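Local coordinates for ribosome-inactivating protein (Lychnis chalcedonica, PDB 2G5X) that belongs to the plant ribosome-inactivating proteins and folds as one chain that joins a mixed beta sheet to a mainly helical region, at residues Gln209-Cys214 and Gly229-Asn234; Leu83-Phe88 and Ser101-Ala106; Leu133-Ser138 and Ser188-Gly193. All coordinates share one frame; numbering follows the deposited sequence. Where two conformers were deposited one is given.

Contact 1: residues Gln209-Cys214 and Gly229-Asn234; sequences QYHKSC and GLLLYN
His211 and Asn234 stack where the C-terminal tail of this ribosome-inactivating protein fold runs back past the C-terminal part of helix 203-210. The side-chain amide of Asn234 lies nearly parallel to the imidazole, their planes 4° apart, and Asn234 CB sits over the ring centre, 3.4 Å from the His211 centroid, in a CH-pi contact. Asn234 CG lies between the backbone N and the carbonyl carbon (chi1 82°), and the amide beyond it spreads toward His211 CD2. A flat, polarisable imidazole suits this place because it can take an amide on its face and still use its rim. At that rim, ND1 is hydrogen-bonded to Ser207 O in the preceding turn, which helps fix the ring's rotation. Deeper in, Leu231 meets Tyr210 at about a right angle, its CD2 lying 3.8 Å from Tyr210 CB. A branched leucine fits here, since both methyls, CD1 and CD2, reach the same CB. A disulfide joins Cys214, at the other end of 209-214, to sequence-distant Cys32. In the plane of the imidazole and at its edge, Leu232 O comes within 3.0 Å of His211 CE1, a carbon whose hydrogen is probably somewhat polarised by both ring nitrogens.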
# COMPACT_ATOMS: atom_id res chain seq x y z
N GLN A 209 22.42 -1.98 0.89
CA GLN A 209 23.50 -1.65 -0.02
C GLN A 209 23.47 -0.20 -0.48
O GLN A 209 24.52 0.42 -0.64
CB GLN A 209 23.49 -2.59 -1.22
CG GLN A 209 23.78 -4.03 -0.84
CD GLN A 209 25.02 -4.16 0.01
OE1 GLN A 209 26.11 -3.74 -0.38
NE2 GLN A 209 24.86 -4.73 1.20
N TYR A 210 22.27 0.34 -0.68
CA TYR A 210 22.14 1.73 -1.11
C TYR A 210 22.74 2.69 -0.09
O TYR A 210 23.17 3.79 -0.44
CB TYR A 210 20.68 2.09 -1.36
CG TYR A 210 20.30 2.03 -2.83
CD1 TYR A 210 20.78 2.98 -3.73
CD2 TYR A 210 19.48 1.01 -3.32
CE1 TYR A 210 20.46 2.92 -5.09
CE2 TYR A 210 19.16 0.94 -4.67
CZ TYR A 210 19.65 1.90 -5.55
OH TYR A 210 19.33 1.83 -6.89
N HIS A 211 22.78 2.28 1.18
CA HIS A 211 23.36 3.14 2.20
C HIS A 211 24.89 3.14 2.09
O HIS A 211 25.56 4.01 2.65
CB HIS A 211 22.94 2.68 3.60
CG HIS A 211 21.59 3.17 4.02
ND1 HIS A 211 20.43 2.46 3.79
CD2 HIS A 211 21.21 4.30 4.68
CE1 HIS A 211 19.40 3.12 4.29
NE2 HIS A 211 19.85 4.24 4.83
N LYS A 212 25.43 2.17 1.35
CA LYS A 212 26.88 2.07 1.18
C LYS A 212 27.39 2.50 -0.20
O LYS A 212 28.58 2.77 -0.37
CB LYS A 212 27.35 0.64 1.45
CG LYS A 212 27.00 0.12 2.84
CD LYS A 212 27.66 -1.22 3.11
CE LYS A 212 27.26 -2.28 2.10
NZ LYS A 212 27.96 -3.58 2.33
N SER A 213 26.49 2.57 -1.18
CA SER A 213 26.86 2.96 -2.53
C SER A 213 25.62 3.28 -3.36
O SER A 213 24.57 2.66 -3.18
CB SER A 213 27.65 1.84 -3.22
OG SER A 213 27.95 2.17 -4.57
N CYS A 214 25.74 4.25 -4.27
CA CYS A 214 24.62 4.62 -5.12
C CYS A 214 24.62 3.83 -6.42
O CYS A 214 23.66 3.88 -7.19
CB CYS A 214 24.64 6.13 -5.42
SG CYS A 214 24.42 7.18 -3.96
N GLY A 229 12.63 3.28 -4.94
CA GLY A 229 11.96 4.56 -4.90
C GLY A 229 11.82 5.03 -3.46
O GLY A 229 11.49 6.19 -3.20
N LEU A 230 12.07 4.12 -2.52
CA LEU A 230 11.99 4.41 -1.09
C LEU A 230 12.95 3.46 -0.39
O LEU A 230 12.94 2.26 -0.65
CB LEU A 230 10.56 4.18 -0.57
CG LEU A 230 10.34 4.33 0.94
CD1 LEU A 230 10.52 5.79 1.35
CD2 LEU A 230 8.94 3.86 1.32
N LEU A 231 13.80 3.99 0.48
CA LEU A 231 14.74 3.14 1.20
C LEU A 231 14.27 2.89 2.62
O LEU A 231 13.59 3.72 3.21
CB LEU A 231 16.13 3.79 1.27
CG LEU A 231 16.89 4.13 -0.02
CD1 LEU A 231 18.30 4.59 0.35
CD2 LEU A 231 16.96 2.91 -0.92
N LEU A 232 14.64 1.73 3.15
CA LEU A 232 14.31 1.39 4.52
C LEU A 232 15.47 1.96 5.34
O LEU A 232 16.58 2.12 4.84
CB LEU A 232 14.26 -0.13 4.68
CG LEU A 232 13.95 -0.71 6.07
CD1 LEU A 232 12.49 -0.47 6.41
CD2 LEU A 232 14.26 -2.20 6.07
N TYR A 233 15.20 2.30 6.60
CA TYR A 233 16.24 2.81 7.48
C TYR A 233 17.35 1.75 7.54
O TYR A 233 17.12 0.59 7.20
CB TYR A 233 15.66 3.04 8.87
CG TYR A 233 14.94 1.83 9.42
CD1 TYR A 233 15.65 0.78 10.00
CD2 TYR A 233 13.55 1.71 9.31
CE1 TYR A 233 14.99 -0.36 10.47
CE2 TYR A 233 12.89 0.57 9.77
CZ TYR A 233 13.62 -0.45 10.35
OH TYR A 233 12.97 -1.58 10.80
N ASN A 234 18.55 2.15 7.96
CA ASN A 234 19.64 1.18 8.05
C ASN A 234 20.14 1.09 9.49
O ASN A 234 19.42 1.59 10.38
CB ASN A 234 20.79 1.57 7.11
CG ASN A 234 21.71 2.63 7.69
OD1 ASN A 234 21.26 3.57 8.33
ND2 ASN A 234 23.01 2.47 7.45
OXT ASN A 234 21.22 0.50 9.71

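Contact 2: residues Leu83-Phe88 and Ser101-Ala106; sequences LRANFF and SIFTDA
Phe103 O accepts a hydrogen bond from Ala106 N at 3.0 Å, closing a type I beta turn that sets Phe103 and Ala106 against Ala85 of strand 83-87. The chain leaves helical geometry at Phe103, directly after helix 99-102, and its ring reaches toward the strand. Ala85 CB touches the ring at CD2, 3.5 Å away, and meets Ala106 CB at 4.1 Å. The small methyl suits this place, because an aromatic ring and a turn close on it together. Further along, Phe87 and Phe103 slide past each other in opposite directions. Their ring planes stand at 46°, a tilted pairing in which Phe87 CE2 lies 3.8 Å from Phe103 CE2. Ile102 meets Phe87 tip to tip, its CD1 lying 3.9 Å from Phe87 CZ. With CD1 anti to CA (chi2 173°), the extended isoleucine brings its terminal methyl to the phenylalanine, while its CG2 lies over one face of the Phe103 ring, toward the rim. At the outer end, Leu83 and Asp105 run side by side; Leu83 CD1 comes closest to the backbone, 3.4 Å from Asp105 O, with Asp105 CB next at 3.9 Å. This surface-facing acid offers its aliphatic carbon to the leucine and its charge, through OD2, to the guanidinium of Arg1 in a salt bridge. Strand 83-87 pairs in parallel with 108-109, and the intervening helices 92-95 and 99-102 make the connection a beta-alpha-beta crossover, with apolar side chains packed between helix end and strand.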
# COMPACT_ATOMS: atom_id res chain seq x y z
N LEU A 83 -17.96 8.33 8.93
CA LEU A 83 -16.66 7.77 8.56
C LEU A 83 -16.25 6.81 9.67
O LEU A 83 -16.21 7.19 10.84
CB LEU A 83 -15.62 8.89 8.43
CG LEU A 83 -15.80 9.81 7.22
CD1 LEU A 83 -14.90 11.03 7.36
CD2 LEU A 83 -15.46 9.04 5.95
N ARG A 84 -15.95 5.56 9.31
CA ARG A 84 -15.57 4.54 10.29
C ARG A 84 -14.15 4.00 10.08
O ARG A 84 -13.74 3.74 8.96
CB ARG A 84 -16.57 3.38 10.27
CG ARG A 84 -16.61 2.62 8.94
CD ARG A 84 -17.67 1.51 8.92
NE ARG A 84 -17.72 0.88 7.60
CZ ARG A 84 -18.67 0.05 7.19
NH1 ARG A 84 -19.67 -0.27 7.99
NH2 ARG A 84 -18.62 -0.44 5.96
N ALA A 85 -13.42 3.84 11.19
CA ALA A 85 -12.05 3.33 11.15
C ALA A 85 -12.03 1.82 11.32
O ALA A 85 -12.53 1.30 12.31
CB ALA A 85 -11.22 3.99 12.25
N ASN A 86 -11.43 1.12 10.35
CA ASN A 86 -11.36 -0.34 10.38
C ASN A 86 -9.90 -0.83 10.46
O ASN A 86 -9.11 -0.56 9.56
CB ASN A 86 -11.99 -0.92 9.11
CG ASN A 86 -13.35 -0.32 8.80
OD1 ASN A 86 -14.35 -0.66 9.43
ND2 ASN A 86 -13.39 0.59 7.83
N PHE A 87 -9.56 -1.56 11.51
CA PHE A 87 -8.20 -2.08 11.67
C PHE A 87 -8.14 -3.59 11.48
O PHE A 87 -9.08 -4.31 11.82
CB PHE A 87 -7.65 -1.75 13.05
CG PHE A 87 -7.39 -0.30 13.27
CD1 PHE A 87 -8.23 0.46 14.08
CD2 PHE A 87 -6.32 0.33 12.65
CE1 PHE A 87 -8.01 1.82 14.27
CE2 PHE A 87 -6.08 1.69 12.83
CZ PHE A 87 -6.93 2.44 13.64
N PHE A 88 -7.03 -4.08 10.92
CA PHE A 88 -6.86 -5.52 10.73
C PHE A 88 -6.91 -6.15 12.13
O PHE A 88 -6.57 -5.50 13.12
CB PHE A 88 -5.52 -5.82 10.04
CG PHE A 88 -5.53 -5.54 8.56
CD1 PHE A 88 -4.59 -4.69 7.98
CD2 PHE A 88 -6.49 -6.14 7.74
CE1 PHE A 88 -4.61 -4.43 6.61
CE2 PHE A 88 -6.51 -5.89 6.36
CZ PHE A 88 -5.57 -5.03 5.80
N SER A 101 -6.24 9.42 16.27
CA SER A 101 -4.90 9.97 16.06
C SER A 101 -4.32 9.46 14.75
O SER A 101 -3.40 10.06 14.19
CB SER A 101 -3.97 9.58 17.21
OG SER A 101 -3.43 8.29 17.01
N ILE A 102 -4.85 8.34 14.27
CA ILE A 102 -4.40 7.73 13.03
C ILE A 102 -5.29 8.21 11.88
O ILE A 102 -4.80 8.78 10.91
CB ILE A 102 -4.46 6.20 13.13
CG1 ILE A 102 -3.50 5.72 14.23
CG2 ILE A 102 -4.13 5.57 11.78
CD1 ILE A 102 -3.59 4.25 14.54
N PHE A 103 -6.59 7.97 12.01
CA PHE A 103 -7.56 8.41 11.00
C PHE A 103 -8.13 9.74 11.48
O PHE A 103 -9.16 9.78 12.16
CB PHE A 103 -8.67 7.37 10.83
CG PHE A 103 -8.23 6.13 10.11
CD1 PHE A 103 -7.90 6.17 8.76
CD2 PHE A 103 -8.13 4.92 10.78
CE1 PHE A 103 -7.49 5.02 8.09
CE2 PHE A 103 -7.72 3.76 10.12
CZ PHE A 103 -7.40 3.81 8.77
N THR A 104 -7.45 10.81 11.11
CA THR A 104 -7.81 12.17 11.48
C THR A 104 -9.30 12.53 11.40
O THR A 104 -9.81 13.22 12.28
CB THR A 104 -7.06 13.19 10.60
OG1 THR A 104 -5.68 12.82 10.50
CG2 THR A 104 -7.16 14.59 11.21
N ASP A 105 -9.98 12.05 10.37
CA ASP A 105 -11.39 12.39 10.18
C ASP A 105 -12.41 11.36 10.64
O ASP A 105 -13.62 11.59 10.51
CB ASP A 105 -11.64 12.71 8.70
CG ASP A 105 -10.66 13.73 8.15
OD1 ASP A 105 -10.54 14.82 8.75
OD2 ASP A 105 -10.01 13.44 7.11
N ALA A 106 -11.95 10.25 11.19
CA ALA A 106 -12.86 9.19 11.65
C ALA A 106 -13.90 9.68 12.67
O ALA A 106 -13.57 10.41 13.61
CB ALA A 106 -12.07 8.03 12.24

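Contact 3: residues Leu133-Ser138 and Ser188-Gly193; sequences LSLGVS and SSFEAG
Leu135 and Phe190 pair through the backbone N-H and C=O of each residue: Leu135 N donates to Phe190 O at 2.8 Å, and Phe190 N donates to Leu135 O at 3.0 Å. The N-H...O angles, 159° and 151°, are fairly straight. This is a single antiparallel beta bridge, a hydrogen-bonded pair. One water donates to Leu133 O at 2.7 Å and accepts from Ala192 N at 2.9 Å; another accepts from Ser138 N, in the first turn of helix 137-145, and donates to Ser188 O. A third donates to Glu191 OE1 at 2.7 Å and also lies near Ser134 OG, of a serine with two conformers. Gly136, the N-cap of that helix, has a phi of 137°, at which a CB would press on the preceding carbonyl oxygen and, across the contact, on Ser188 O; glycine suits both. Leucine and phenylalanine add an apolar layer: Leu135 CB sits over one face of the Phe190 ring, 4.0 Å from CE1, and Leu135 CD1 approaches Ala192 CB. The chemistry implies two direct backbone bonds at the bridge, with water linking backbone groups on both flanks and probably one pair of polar side chains.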
# COMPACT_ATOMS: atom_id res chain seq x y z
N LEU A 133 -2.44 -12.99 -8.15
CA LEU A 133 -3.54 -12.05 -7.92
C LEU A 133 -3.60 -11.07 -9.09
O LEU A 133 -2.58 -10.49 -9.48
CB LEU A 133 -3.30 -11.28 -6.61
CG LEU A 133 -4.21 -10.09 -6.32
CD1 LEU A 133 -5.65 -10.54 -6.18
CD2 LEU A 133 -3.74 -9.41 -5.05
N SER A 134 -4.79 -10.88 -9.66
CA SER A 134 -4.97 -9.96 -10.78
C SER A 134 -4.81 -8.51 -10.30
O SER A 134 -5.56 -8.06 -9.43
CB SER A 134 -6.35 -10.16 -11.41
OG SER A 134 -6.36 -11.27 -12.28
N LEU A 135 -3.85 -7.80 -10.88
CA LEU A 135 -3.56 -6.41 -10.52
C LEU A 135 -3.92 -5.45 -11.66
O LEU A 135 -3.94 -5.84 -12.82
CB LEU A 135 -2.08 -6.26 -10.20
CG LEU A 135 -1.45 -7.27 -9.23
CD1 LEU A 135 0.05 -7.01 -9.14
CD2 LEU A 135 -2.11 -7.17 -7.87
N GLY A 136 -4.17 -4.19 -11.31
CA GLY A 136 -4.50 -3.20 -12.31
C GLY A 136 -5.65 -2.30 -11.90
O GLY A 136 -6.33 -2.56 -10.92
N VAL A 137 -5.87 -1.23 -12.66
CA VAL A 137 -6.94 -0.28 -12.37
C VAL A 137 -8.33 -0.91 -12.25
O VAL A 137 -9.03 -0.69 -11.26
CB VAL A 137 -6.97 0.85 -13.43
CG1 VAL A 137 -8.22 1.72 -13.25
CG2 VAL A 137 -5.71 1.70 -13.30
N SER A 138 -8.73 -1.70 -13.24
CA SER A 138 -10.05 -2.33 -13.20
C SER A 138 -10.18 -3.29 -12.02
O SER A 138 -11.21 -3.33 -11.36
CB SER A 138 -10.32 -3.07 -14.51
OG SER A 138 -10.26 -2.18 -15.61
N SER A 188 -5.25 -2.66 -18.54
CA SER A 188 -5.43 -4.11 -18.47
C SER A 188 -5.11 -4.61 -17.07
O SER A 188 -4.94 -3.83 -16.14
CB SER A 188 -4.50 -4.79 -19.47
OG SER A 188 -4.91 -6.13 -19.73
N SER A 189 -5.03 -5.93 -16.94
CA SER A 189 -4.69 -6.55 -15.67
C SER A 189 -3.49 -7.46 -15.89
O SER A 189 -3.26 -7.92 -17.01
CB SER A 189 -5.87 -7.38 -15.15
OG SER A 189 -6.10 -8.50 -15.98
N PHE A 190 -2.72 -7.70 -14.84
CA PHE A 190 -1.56 -8.57 -14.94
C PHE A 190 -1.25 -9.20 -13.59
O PHE A 190 -1.76 -8.76 -12.55
CB PHE A 190 -0.32 -7.80 -15.44
CG PHE A 190 0.29 -6.87 -14.42
CD1 PHE A 190 -0.32 -5.66 -14.10
CD2 PHE A 190 1.47 -7.22 -13.78
CE1 PHE A 190 0.24 -4.81 -13.16
CE2 PHE A 190 2.04 -6.37 -12.83
CZ PHE A 190 1.43 -5.16 -12.52
N GLU A 191 -0.43 -10.25 -13.61
CA GLU A 191 -0.03 -10.97 -12.40
C GLU A 191 1.46 -10.68 -12.14
O GLU A 191 2.27 -10.69 -13.07
CB GLU A 191 -0.26 -12.47 -12.60
CG GLU A 191 -1.71 -12.83 -12.87
CD GLU A 191 -1.91 -14.30 -13.21
OE1 GLU A 191 -3.08 -14.72 -13.35
OE2 GLU A 191 -0.91 -15.04 -13.33
N ALA A 192 1.81 -10.43 -10.88
CA ALA A 192 3.19 -10.12 -10.51
C ALA A 192 4.20 -11.21 -10.85
O ALA A 192 5.26 -10.93 -11.41
CB ALA A 192 3.27 -9.78 -9.02
N GLY A 193 3.89 -12.46 -10.51
CA GLY A 193 4.81 -13.54 -10.80
C GLY A 193 5.82 -13.79 -9.69
O GLY A 193 5.97 -12.98 -8.78
O HOH W 1 -0.00 -10.36 -8.59
O HOH W 2 -5.12 -12.96 -13.59
O HOH W 3 -7.21 -2.10 -15.67

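Overall arrangement
From the N terminus, the chain first builds most of the sheet, and contact 2 then closes a short loop of 12 residues, half of them helical, between strand 83-87 and the turn leading to strand 108-109. Contact 3 follows, closing a much longer, mainly helical excursion of 49 residues and joining the start of helix 137-145 to the link between helices 175-184 and 193-201. Contact 1 comes last: 14 residues of loop return the C-terminal tail to the C-terminal part of helix 203-210. The three loops lie in series, neither nested nor crossed. Contacts 2 and 3 lie on opposite sides of the chain's centre, their centres 28 Å apart, and no two contacts touch.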